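Local atomic coordinates of aldo-keto reductase 1 (PDB entry 5KET), a protein that binds NADP and probably works as an oxidoreductase on carbonyl compounds. Residues Asn173-Arg181 against Pro332-Tyr340; Leu197-Val207 against Leu268-Ile277. One frame throughout, in Å; residues are numbered along the deposited sequence.

Both contacts start where a strand of the parallel (beta/alpha)8 barrel ends, 166-172 in one and 192-196 in the other, with centres about 19 Å apart. Contact 1 pins the C-terminal tail onto the start of helix 176-185. Part of it is buried and part faces solvent, and it is largely polar: a terminal carboxylate, amides and a salt bridge. Contact 2 joins the segment leading into helix 204-212 to the end of helix 264-273 and the turn that follows it. It is more deeply buried and combines aliphatic packing with a stacked pair of arginines. Helix 204-212 links them: E205 and L206 pack against Y340, and L206 also meets F174 and S176. N173 of contact 1 binds the NADP directly; contact 2 only comes near it.

Contact 1. Residues Asn173-Arg181 against Pro332-Tyr340. With NAP (NADP nicotinamide-adenine-dinucleotide phosphate), chain C.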
loop_
_atom_site.group_PDB
_atom_site.type_symbol
_atom_site.label_atom_id
_atom_site.label_comp_id
_atom_site.label_asym_id
_atom_site.label_seq_id
_atom_site.Cartn_x
_atom_site.Cartn_y
_atom_site.Cartn_z
ATOM N N ASN A 173 -5.629 -4.355 -2.573
ATOM C CA ASN A 173 -5.692 -5.802 -2.770
ATOM C C ASN A 173 -7.073 -6.246 -3.252
ATOM O O ASN A 173 -7.560 -7.317 -2.892
ATOM C CB ASN A 173 -5.291 -6.552 -1.498
ATOM C CG ASN A 173 -3.869 -6.250 -1.069
ATOM O OD1 ASN A 173 -3.639 -5.788 0.046
ATOM N ND2 ASN A 173 -2.903 -6.527 -1.945
ATOM N N PHE A 174 -7.703 -5.418 -4.080
ATOM C CA PHE A 174 -8.962 -5.732 -4.741
ATOM C C PHE A 174 -8.683 -6.186 -6.170
ATOM O O PHE A 174 -7.673 -5.802 -6.762
ATOM C CB PHE A 174 -9.878 -4.505 -4.764
ATOM C CG PHE A 174 -10.626 -4.271 -3.479
ATOM C CD1 PHE A 174 -9.956 -3.925 -2.315
ATOM C CD2 PHE A 174 -12.010 -4.373 -3.445
ATOM C CE1 PHE A 174 -10.647 -3.704 -1.128
ATOM C CE2 PHE A 174 -12.713 -4.154 -2.266
ATOM C CZ PHE A 174 -12.028 -3.820 -1.102
ATOM N N ASN A 175 -9.576 -6.994 -6.728
ATOM C CA ASN A 175 -9.398 -7.472 -8.092
ATOM C C ASN A 175 -10.242 -6.620 -9.058
ATOM O O ASN A 175 -10.830 -5.602 -8.671
ATOM C CB ASN A 175 -9.734 -8.962 -8.150
ATOM C CG ASN A 175 -11.156 -9.230 -7.786
ATOM O OD1 ASN A 175 -11.951 -8.303 -7.677
ATOM N ND2 ASN A 175 -11.489 -10.494 -7.553
ATOM N N SER A 176 -10.312 -7.040 -10.328
ATOM C CA SER A 176 -11.065 -6.287 -11.330
ATOM C C SER A 176 -12.549 -6.260 -10.997
ATOM O O SER A 176 -13.158 -5.191 -10.872
ATOM C CB SER A 176 -10.882 -6.909 -12.709
ATOM O OG SER A 176 -9.526 -6.976 -13.072
ATOM N N ARG A 177 -13.150 -7.447 -10.881
ATOM C CA ARG A 177 -14.585 -7.539 -10.672
ATOM C C ARG A 177 -15.037 -6.699 -9.471
ATOM O O ARG A 177 -16.038 -5.989 -9.561
ATOM C CB ARG A 177 -14.993 -9.008 -10.507
ATOM N N GLN A 178 -14.289 -6.744 -8.356
ATOM C CA GLN A 178 -14.684 -5.971 -7.166
ATOM C C GLN A 178 -14.462 -4.478 -7.339
ATOM O O GLN A 178 -15.250 -3.670 -6.811
ATOM C CB GLN A 178 -13.941 -6.454 -5.902
ATOM C CG GLN A 178 -13.931 -7.968 -5.631
ATOM C CD GLN A 178 -12.827 -8.379 -4.649
ATOM O OE1 GLN A 178 -11.818 -7.698 -4.541
ATOM N NE2 GLN A 178 -12.963 -9.539 -4.022
ATOM N N ILE A 179 -13.385 -4.070 -8.018
ATOM C CA ILE A 179 -13.246 -2.661 -8.351
ATOM C C ILE A 179 -14.403 -2.229 -9.237
ATOM O O ILE A 179 -15.085 -1.235 -8.964
ATOM C CB ILE A 179 -11.895 -2.369 -9.021
ATOM C CG1 ILE A 179 -10.747 -2.556 -8.043
ATOM C CG2 ILE A 179 -11.876 -0.928 -9.567
ATOM C CD1 ILE A 179 -9.401 -2.406 -8.675
ATOM N N ALA A 180 -14.660 -2.998 -10.298
ATOM C CA ALA A 180 -15.743 -2.665 -11.216
ATOM C C ALA A 180 -17.078 -2.564 -10.489
ATOM O O ALA A 180 -17.855 -1.635 -10.739
ATOM C CB ALA A 180 -15.816 -3.704 -12.333
ATOM N N ARG A 181 -17.361 -3.504 -9.578
ATOM C CA ARG A 181 -18.607 -3.451 -8.819
ATOM C C ARG A 181 -18.699 -2.170 -7.989
ATOM O O ARG A 181 -19.761 -1.543 -7.912
ATOM C CB ARG A 181 -18.730 -4.677 -7.920
ATOM C CG ARG A 181 -18.922 -5.971 -8.685
ATOM C CD ARG A 181 -18.939 -7.188 -7.740
ATOM N NE ARG A 181 -19.806 -6.945 -6.583
ATOM C CZ ARG A 181 -19.471 -7.192 -5.325
ATOM N NH1 ARG A 181 -18.272 -7.703 -5.035
ATOM N NH2 ARG A 181 -20.339 -6.937 -4.356
ATOM N N PRO A 332 -16.013 -15.209 0.225
ATOM C CA PRO A 332 -16.632 -14.818 -1.055
ATOM C C PRO A 332 -15.919 -13.706 -1.809
ATOM O O PRO A 332 -16.090 -13.590 -3.031
ATOM C CB PRO A 332 -18.034 -14.387 -0.644
ATOM C CG PRO A 332 -18.216 -14.797 0.797
ATOM C CD PRO A 332 -17.006 -15.518 1.260
ATOM N N GLU A 333 -15.161 -12.867 -1.116
ATOM C CA GLU A 333 -14.451 -11.749 -1.714
ATOM C C GLU A 333 -12.944 -11.968 -1.664
ATOM O O GLU A 333 -12.190 -11.087 -1.232
ATOM C CB GLU A 333 -14.823 -10.441 -1.015
ATOM C CG GLU A 333 -16.301 -10.086 -1.108
ATOM C CD GLU A 333 -16.756 -9.780 -2.534
ATOM O OE1 GLU A 333 -15.890 -9.598 -3.423
ATOM O OE2 GLU A 333 -17.984 -9.719 -2.761
ATOM N N HIS A 334 -12.509 -13.130 -2.077
ATOM C CA HIS A 334 -11.084 -13.369 -2.204
ATOM C C HIS A 334 -10.608 -12.877 -3.565
ATOM O O HIS A 334 -11.171 -13.273 -4.596
ATOM C CB HIS A 334 -10.764 -14.847 -2.037
ATOM C CG HIS A 334 -9.300 -15.132 -1.958
ATOM N ND1 HIS A 334 -8.543 -15.459 -3.065
ATOM C CD2 HIS A 334 -8.446 -15.113 -0.909
ATOM C CE1 HIS A 334 -7.289 -15.644 -2.697
ATOM N NE2 HIS A 334 -7.203 -15.439 -1.393
ATOM N N PRO A 335 -9.585 -12.021 -3.611
ATOM C CA PRO A 335 -9.287 -11.303 -4.859
ATOM C C PRO A 335 -8.415 -12.052 -5.851
ATOM O O PRO A 335 -8.418 -11.686 -7.037
ATOM C CB PRO A 335 -8.577 -10.040 -4.366
ATOM C CG PRO A 335 -7.895 -10.489 -3.099
ATOM C CD PRO A 335 -8.793 -11.520 -2.472
ATOM N N TYR A 336 -7.675 -13.076 -5.434
ATOM C CA TYR A 336 -6.623 -13.637 -6.269
ATOM C C TYR A 336 -7.013 -14.945 -6.941
ATOM O O TYR A 336 -6.145 -15.622 -7.497
ATOM C CB TYR A 336 -5.347 -13.820 -5.451
ATOM C CG TYR A 336 -4.933 -12.574 -4.696
ATOM C CD1 TYR A 336 -4.400 -12.663 -3.420
ATOM C CD2 TYR A 336 -5.095 -11.309 -5.248
ATOM C CE1 TYR A 336 -4.026 -11.545 -2.725
ATOM C CE2 TYR A 336 -4.731 -10.179 -4.552
ATOM C CZ TYR A 336 -4.194 -10.304 -3.289
ATOM O OH TYR A 336 -3.819 -9.185 -2.582
ATOM N N ASP A 337 -8.289 -15.319 -6.913
ATOM C CA ASP A 337 -8.731 -16.399 -7.788
ATOM C C ASP A 337 -8.919 -15.897 -9.214
ATOM O O ASP A 337 -8.607 -16.610 -10.174
ATOM C CB ASP A 337 -10.025 -17.016 -7.264
ATOM C CG ASP A 337 -9.852 -17.657 -5.906
ATOM O OD1 ASP A 337 -8.708 -18.044 -5.580
ATOM O OD2 ASP A 337 -10.861 -17.768 -5.169
ATOM N N GLU A 338 -9.422 -14.674 -9.369
ATOM C CA GLU A 338 -9.559 -14.076 -10.683
ATOM C C GLU A 338 -8.183 -13.829 -11.304
ATOM O O GLU A 338 -7.195 -13.631 -10.588
ATOM C CB GLU A 338 -10.331 -12.760 -10.586
ATOM C CG GLU A 338 -11.791 -12.919 -10.193
ATOM C CD GLU A 338 -12.695 -13.110 -11.396
ATOM O OE1 GLU A 338 -12.451 -12.427 -12.420
ATOM O OE2 GLU A 338 -13.635 -13.942 -11.315
ATOM N N PRO A 339 -8.096 -13.850 -12.639
ATOM C CA PRO A 339 -6.820 -13.535 -13.310
ATOM C C PRO A 339 -6.189 -12.232 -12.857
ATOM O O PRO A 339 -4.962 -12.156 -12.699
ATOM C CB PRO A 339 -7.223 -13.469 -14.789
ATOM C CG PRO A 339 -8.394 -14.385 -14.892
ATOM C CD PRO A 339 -9.137 -14.284 -13.585
ATOM N N TYR A 340 -7.004 -11.199 -12.672
ATOM C CA TYR A 340 -6.566 -9.914 -12.149
ATOM C C TYR A 340 -7.803 -9.139 -11.719
ATOM O O TYR A 340 -7.752 -8.241 -10.883
ATOM C CB TYR A 340 -5.756 -9.128 -13.187
ATOM C CG TYR A 340 -6.532 -8.703 -14.413
ATOM C CD1 TYR A 340 -6.762 -9.585 -15.456
ATOM C CD2 TYR A 340 -7.011 -7.406 -14.541
ATOM C CE1 TYR A 340 -7.468 -9.194 -16.586
ATOM C CE2 TYR A 340 -7.724 -7.009 -15.664
ATOM C CZ TYR A 340 -7.945 -7.907 -16.683
ATOM O OH TYR A 340 -8.643 -7.519 -17.804
ATOM O OXT TYR A 340 -8.897 -9.417 -12.210
HETATM P PA NAP C . 9.776 -3.112 -0.301
HETATM O O1A NAP C . 9.699 -1.756 0.384
HETATM O O2A NAP C . 9.927 -3.270 -1.633
HETATM O O5B NAP C . 10.862 -4.029 0.594
HETATM C C5B NAP C . 11.404 -3.192 1.586
HETATM C C4B NAP C . 12.510 -4.012 2.237
HETATM O O4B NAP C . 13.688 -3.843 1.481
HETATM C C3B NAP C . 12.762 -3.607 3.715
HETATM O O3B NAP C . 13.089 -4.746 4.453
HETATM C C2B NAP C . 14.011 -2.696 3.632
HETATM O O2B NAP C . 14.935 -2.946 4.594
HETATM C C1B NAP C . 14.619 -3.057 2.219
HETATM N N9A NAP C . 14.912 -1.857 1.445
HETATM C C8A NAP C . 14.178 -0.657 1.406
HETATM N N7A NAP C . 14.737 0.264 0.587
HETATM C C5A NAP C . 15.884 -0.372 0.078
HETATM C C6A NAP C . 16.873 0.051 -0.821
HETATM N N6A NAP C . 16.833 1.305 -1.374
HETATM N N1A NAP C . 17.912 -0.768 -1.174
HETATM C C2A NAP C . 17.898 -2.019 -0.583
HETATM N N3A NAP C . 17.027 -2.565 0.289
HETATM C C4A NAP C . 16.004 -1.693 0.605
HETATM O O3 NAP C . 8.304 -3.722 -0.047
HETATM P PN NAP C . 7.642 -3.570 1.374
HETATM O O1N NAP C . 8.488 -3.066 2.463
HETATM O O2N NAP C . 6.672 -4.710 1.559
HETATM O O5D NAP C . 6.480 -2.257 1.101
HETATM C C5D NAP C . 6.203 -1.771 2.330
HETATM C C4D NAP C . 5.102 -0.781 2.193
HETATM O O4D NAP C . 4.147 -1.362 1.303
HETATM C C3D NAP C . 4.435 -0.742 3.577
HETATM O O3D NAP C . 4.827 0.371 4.258
HETATM C C2D NAP C . 2.984 -0.583 3.249
HETATM O O2D NAP C . 2.673 0.738 3.105
HETATM C C1D NAP C . 2.852 -1.228 1.856
HETATM N N1N NAP C . 2.214 -2.543 2.126
HETATM C C2N NAP C . 0.895 -2.697 1.826
HETATM C C3N NAP C . 0.265 -3.890 2.091
HETATM C C7N NAP C . -1.136 -4.019 1.740
HETATM O O7N NAP C . -1.836 -3.058 1.372
HETATM N N7N NAP C . -1.688 -5.275 1.834
HETATM C C4N NAP C . 0.959 -4.955 2.692
HETATM C C5N NAP C . 2.291 -4.775 3.004
HETATM C C6N NAP C . 2.923 -3.576 2.731
HETATM P P2B NAP C . 15.272 -1.713 5.845
HETATM O O1X NAP C . 13.872 -1.610 6.432
HETATM O O2X NAP C . 16.374 -2.261 6.709
HETATM O O3X NAP C . 15.522 -0.508 4.938
#
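P335 packs closely on the N173 backbone, its CG 3.2 Å from N173 O, and the same CG sits over the centre of the Y336 ring. That ring sends OH to within 2.9 Å of N173 ND2, amide and ring planes standing at 89°. ND2 is hydrogen-bonded to Y220 OH, and OD1, at the other end of the amide, accepts from N7N of the NADP nicotinamide carboxamide (2.7 Å). The tail thus backs a residue that holds the cofactor.

Next along the chain, N175 and Q178 form a capping box at the start of helix 176-185, which follows barrel strand 166-172 in the usual beta-alpha order. With CG between its backbone N and carbonyl carbon (chi1 62°), N175 turns ND2 to P335 O for a weak bond (3.3 Å). At the same helix end S176 OG donates to Y340 OXT (2.7 Å), and S176 N adds weak bonds to both terminal oxygens; the helix N-terminus probably helps stabilise that carboxylate.

The contact runs out to solvent at E333 and exposed R181, with Q178 buried behind them. E333, bent at chi2 (-66°), splits its carboxylate: OE1 takes a weak bond from Q178 NE2 (3.0 Å), while R181 NH1 forms a salt bridge on the syn side of OE2 (3.1 Å), tilted out of the carboxylate plane. Cutting E333 back to an alanine is likely to leave R181 without this counter-charge and Q178 NE2 without an acceptor. Exposed E338 lies near N175 ND2.

Contact 2. Residues Leu197-Val207 against Leu268-Ile277; sequences LNVYFQQRELV and LLRHCMQRDI
Bends at chi2 (-68°) and chi3 in R204, and at chi3 (-74°) in R275, lay the two guanidinium groups flat on each other, centres 3.6 Å apart and planes 25° from parallel. R275 NH1 stands over the centre of the R204 group, yet like charges face each other here; D309, in a salt bridge with R204 NH1, probably offsets part of that repulsion. The opposite face of the R275 guanidinium is covered by I277 CD1.

Beside the R275 guanidinium the contact becomes aliphatic. L197 and I277 meet tip to tip through their CD1 atoms at 3.7 Å, and V207 CG2 reaches the same I277 CD1 at 3.8 Å. The other branch of L197, CD2, rests on C272 SG (3.8 Å). Earlier in helix 264-273, V199 uses both methyls: CG2 touches L268 CD2 at 3.5 Å, the two side chains crossing at about a right angle, while CG1 comes in the plane of the H271 ring, 3.4 Å from ND1.

N198 faces the neighbouring barrel strand's end, where its ND2 bonds to the carbonyl of the NADP-binding A221. L197 and V207 also pack on V217, and L197 and I277 on A219, so strand 216-220 lines the inner side of the contact, with the start of helix 204-212 meeting the turn after helix 264-273 over it.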
loop_
_atom_site.group_PDB
_atom_site.type_symbol
_atom_site.label_atom_id
_atom_site.label_comp_id
_atom_site.label_asym_id
_atom_site.label_seq_id
_atom_site.Cartn_x
_atom_site.Cartn_y
_atom_site.Cartn_z
ATOM N N LEU A 197 3.160 -4.910 -6.639
ATOM C CA LEU A 197 3.606 -4.543 -7.977
ATOM C C LEU A 197 5.097 -4.238 -7.965
ATOM O O LEU A 197 5.557 -3.416 -7.163
ATOM C CB LEU A 197 2.803 -3.339 -8.499
ATOM C CG LEU A 197 2.799 -2.951 -9.982
ATOM C CD1 LEU A 197 1.616 -2.030 -10.282
ATOM C CD2 LEU A 197 4.092 -2.276 -10.409
ATOM N N ASN A 198 5.826 -4.877 -8.872
ATOM C CA ASN A 198 7.243 -4.636 -9.126
ATOM C C ASN A 198 7.573 -5.270 -10.477
ATOM O O ASN A 198 6.674 -5.678 -11.216
ATOM C CB ASN A 198 8.107 -5.180 -7.986
ATOM C CG ASN A 198 7.831 -6.633 -7.691
ATOM O OD1 ASN A 198 7.607 -7.437 -8.604
ATOM N ND2 ASN A 198 7.856 -6.989 -6.411
ATOM N N VAL A 199 8.863 -5.364 -10.807
ATOM C CA VAL A 199 9.194 -5.890 -12.128
ATOM C C VAL A 199 8.945 -7.390 -12.223
ATOM O O VAL A 199 8.840 -7.918 -13.334
ATOM C CB VAL A 199 10.650 -5.576 -12.529
ATOM C CG1 VAL A 199 10.900 -4.075 -12.510
ATOM C CG2 VAL A 199 11.623 -6.335 -11.645
ATOM N N TYR A 200 8.851 -8.094 -11.096
ATOM C CA TYR A 200 8.487 -9.506 -11.126
ATOM C C TYR A 200 6.978 -9.732 -11.135
ATOM O O TYR A 200 6.540 -10.855 -11.402
ATOM C CB TYR A 200 9.106 -10.243 -9.933
ATOM C CG TYR A 200 10.595 -10.480 -10.070
ATOM C CD1 TYR A 200 11.237 -10.274 -11.287
ATOM C CD2 TYR A 200 11.355 -10.918 -8.986
ATOM C CE1 TYR A 200 12.601 -10.491 -11.423
ATOM C CE2 TYR A 200 12.711 -11.143 -9.114
ATOM C CZ TYR A 200 13.330 -10.924 -10.332
ATOM O OH TYR A 200 14.677 -11.140 -10.459
ATOM N N PHE A 201 6.185 -8.683 -10.870
ATOM C CA PHE A 201 4.740 -8.712 -10.712
ATOM C C PHE A 201 4.208 -7.346 -11.161
ATOM O O PHE A 201 3.723 -6.526 -10.380
ATOM C CB PHE A 201 4.363 -9.028 -9.263
ATOM C CG PHE A 201 2.941 -9.468 -9.077
ATOM C CD1 PHE A 201 2.436 -10.555 -9.772
ATOM C CD2 PHE A 201 2.114 -8.805 -8.188
ATOM C CE1 PHE A 201 1.132 -10.955 -9.593
ATOM C CE2 PHE A 201 0.814 -9.203 -8.005
ATOM C CZ PHE A 201 0.321 -10.277 -8.713
ATOM N N GLN A 202 4.304 -7.076 -12.466
ATOM C CA GLN A 202 4.047 -5.731 -12.975
ATOM C C GLN A 202 2.565 -5.370 -13.039
ATOM O O GLN A 202 2.244 -4.179 -13.162
ATOM C CB GLN A 202 4.675 -5.572 -14.360
ATOM C CG GLN A 202 6.183 -5.594 -14.336
ATOM C CD GLN A 202 6.799 -5.725 -15.707
ATOM O OE1 GLN A 202 7.905 -6.247 -15.852
ATOM N NE2 GLN A 202 6.093 -5.262 -16.723
ATOM N N GLN A 203 1.664 -6.352 -12.968
ATOM C CA GLN A 203 0.223 -6.107 -12.943
ATOM C C GLN A 203 -0.208 -5.276 -14.147
ATOM O O GLN A 203 -1.030 -4.365 -14.031
ATOM C CB GLN A 203 -0.218 -5.440 -11.631
ATOM C CG GLN A 203 0.027 -6.274 -10.384
ATOM C CD GLN A 203 -1.241 -6.892 -9.822
ATOM O OE1 GLN A 203 -2.047 -7.469 -10.561
ATOM N NE2 GLN A 203 -1.411 -6.805 -8.500
ATOM N N ARG A 204 0.365 -5.600 -15.313
ATOM C CA ARG A 204 0.006 -4.905 -16.548
ATOM C C ARG A 204 -1.501 -4.792 -16.699
ATOM O O ARG A 204 -2.036 -3.706 -16.955
ATOM C CB ARG A 204 0.590 -5.634 -17.764
ATOM C CG ARG A 204 1.920 -6.277 -17.545
ATOM C CD ARG A 204 2.964 -5.235 -17.344
ATOM N NE ARG A 204 2.709 -4.088 -18.181
ATOM C CZ ARG A 204 3.575 -3.112 -18.370
ATOM N NH1 ARG A 204 4.759 -3.142 -17.782
ATOM N NH2 ARG A 204 3.255 -2.095 -19.147
ATOM N N GLU A 205 -2.201 -5.914 -16.520
ATOM C CA GLU A 205 -3.631 -5.958 -16.794
ATOM C C GLU A 205 -4.420 -5.121 -15.793
ATOM O O GLU A 205 -5.349 -4.400 -16.173
ATOM C CB GLU A 205 -4.109 -7.403 -16.784
ATOM C CG GLU A 205 -3.629 -8.185 -17.973
ATOM C CD GLU A 205 -4.194 -9.587 -18.011
ATOM O OE1 GLU A 205 -4.093 -10.306 -16.989
ATOM O OE2 GLU A 205 -4.765 -9.956 -19.058
ATOM N N LEU A 206 -4.067 -5.198 -14.513
ATOM C CA LEU A 206 -4.846 -4.469 -13.528
ATOM C C LEU A 206 -4.570 -2.971 -13.594
ATOM O O LEU A 206 -5.483 -2.170 -13.367
ATOM C CB LEU A 206 -4.563 -5.021 -12.135
ATOM C CG LEU A 206 -5.400 -4.452 -10.989
ATOM C CD1 LEU A 206 -6.877 -4.306 -11.382
ATOM C CD2 LEU A 206 -5.256 -5.332 -9.752
ATOM N N VAL A 207 -3.336 -2.568 -13.915
ATOM C CA VAL A 207 -3.048 -1.141 -14.054
ATOM C C VAL A 207 -3.855 -0.557 -15.204
ATOM O O VAL A 207 -4.541 0.463 -15.056
ATOM C CB VAL A 207 -1.542 -0.898 -14.255
ATOM C CG1 VAL A 207 -1.306 0.537 -14.711
ATOM C CG2 VAL A 207 -0.780 -1.176 -12.974
ATOM N N LEU A 268 14.443 -0.417 -10.138
ATOM C CA LEU A 268 13.151 -1.069 -9.963
ATOM C C LEU A 268 12.044 -0.065 -9.667
ATOM O O LEU A 268 10.914 -0.215 -10.146
ATOM C CB LEU A 268 13.229 -2.100 -8.837
ATOM C CG LEU A 268 14.194 -3.251 -9.080
ATOM C CD1 LEU A 268 14.176 -4.180 -7.902
ATOM C CD2 LEU A 268 13.783 -3.978 -10.332
ATOM N N LEU A 269 12.334 0.945 -8.854
ATOM C CA LEU A 269 11.312 1.946 -8.577
ATOM C C LEU A 269 11.004 2.762 -9.817
ATOM O O LEU A 269 9.835 2.999 -10.144
ATOM C CB LEU A 269 11.779 2.854 -7.445
ATOM C CG LEU A 269 12.037 2.138 -6.115
ATOM C CD1 LEU A 269 12.921 2.973 -5.208
ATOM C CD2 LEU A 269 10.709 1.771 -5.461
ATOM N N ARG A 270 12.045 3.158 -10.539
ATOM C CA ARG A 270 11.864 3.960 -11.738
ATOM C C ARG A 270 10.933 3.286 -12.734
ATOM O O ARG A 270 10.037 3.936 -13.294
ATOM C CB ARG A 270 13.223 4.214 -12.372
ATOM C CG ARG A 270 13.085 5.054 -13.583
ATOM C CD ARG A 270 13.097 6.562 -13.137
ATOM N NE ARG A 270 12.043 7.336 -13.827
ATOM C CZ ARG A 270 12.018 8.651 -13.980
ATOM N NH1 ARG A 270 13.027 9.423 -13.591
ATOM N NH2 ARG A 270 11.029 9.218 -14.601
ATOM N N HIS A 271 11.133 1.980 -12.972
ATOM C CA HIS A 271 10.307 1.270 -13.937
ATOM C C HIS A 271 8.831 1.389 -13.595
ATOM O O HIS A 271 7.990 1.553 -14.487
ATOM C CB HIS A 271 10.682 -0.206 -14.018
ATOM C CG HIS A 271 9.963 -0.920 -15.121
ATOM N ND1 HIS A 271 9.782 -2.284 -15.147
ATOM C CD2 HIS A 271 9.372 -0.443 -16.245
ATOM C CE1 HIS A 271 9.113 -2.619 -16.238
ATOM N NE2 HIS A 271 8.855 -1.520 -16.922
ATOM N N CYS A 272 8.495 1.290 -12.312
ATOM C CA CYS A 272 7.115 1.514 -11.909
ATOM C C CYS A 272 6.702 2.957 -12.163
ATOM O O CYS A 272 5.645 3.215 -12.755
ATOM C CB CYS A 272 6.940 1.158 -10.438
ATOM S SG CYS A 272 7.416 -0.514 -10.038
ATOM N N MET A 273 7.530 3.913 -11.737
ATOM C CA MET A 273 7.112 5.310 -11.756
ATOM C C MET A 273 6.836 5.796 -13.172
ATOM O O MET A 273 5.895 6.562 -13.401
ATOM C CB MET A 273 8.171 6.188 -11.101
ATOM C CG MET A 273 8.578 5.741 -9.726
ATOM S SD MET A 273 10.270 6.248 -9.407
ATOM C CE MET A 273 10.005 7.907 -8.860
ATOM N N GLN A 274 7.640 5.365 -14.135
ATOM C CA GLN A 274 7.394 5.856 -15.480
ATOM C C GLN A 274 6.150 5.259 -16.110
ATOM O O GLN A 274 5.823 5.629 -17.244
ATOM C CB GLN A 274 8.601 5.596 -16.372
ATOM C CG GLN A 274 9.811 6.473 -16.072
ATOM C CD GLN A 274 11.035 5.998 -16.824
ATOM O OE1 GLN A 274 10.910 5.169 -17.731
ATOM N NE2 GLN A 274 12.224 6.540 -16.484
ATOM N N ARG A 275 5.462 4.343 -15.431
ATOM C CA ARG A 275 4.130 3.921 -15.840
ATOM C C ARG A 275 3.049 4.730 -15.135
ATOM O O ARG A 275 1.896 4.285 -15.054
ATOM C CB ARG A 275 3.940 2.417 -15.588
ATOM C CG ARG A 275 5.156 1.568 -15.933
ATOM C CD ARG A 275 4.789 0.159 -16.388
ATOM N NE ARG A 275 4.349 -0.702 -15.298
ATOM C CZ ARG A 275 3.174 -1.312 -15.251
ATOM N NH1 ARG A 275 2.296 -1.160 -16.234
ATOM N NH2 ARG A 275 2.872 -2.081 -14.218
ATOM N N ASP A 276 3.411 5.914 -14.630
ATOM C CA ASP A 276 2.535 6.761 -13.816
ATOM C C ASP A 276 2.013 6.007 -12.601
ATOM O O ASP A 276 0.857 6.160 -12.207
ATOM C CB ASP A 276 1.383 7.339 -14.642
ATOM C CG ASP A 276 1.852 8.416 -15.616
ATOM O OD1 ASP A 276 2.995 8.910 -15.451
ATOM O OD2 ASP A 276 1.083 8.773 -16.538
ATOM N N ILE A 277 2.882 5.202 -11.992
ATOM C CA ILE A 277 2.538 4.357 -10.850
ATOM C C ILE A 277 3.243 4.897 -9.614
ATOM O O ILE A 277 4.472 5.010 -9.593
ATOM C CB ILE A 277 2.934 2.894 -11.093
ATOM C CG1 ILE A 277 2.046 2.266 -12.165
ATOM C CG2 ILE A 277 2.898 2.114 -9.788
ATOM C CD1 ILE A 277 2.390 0.813 -12.446
#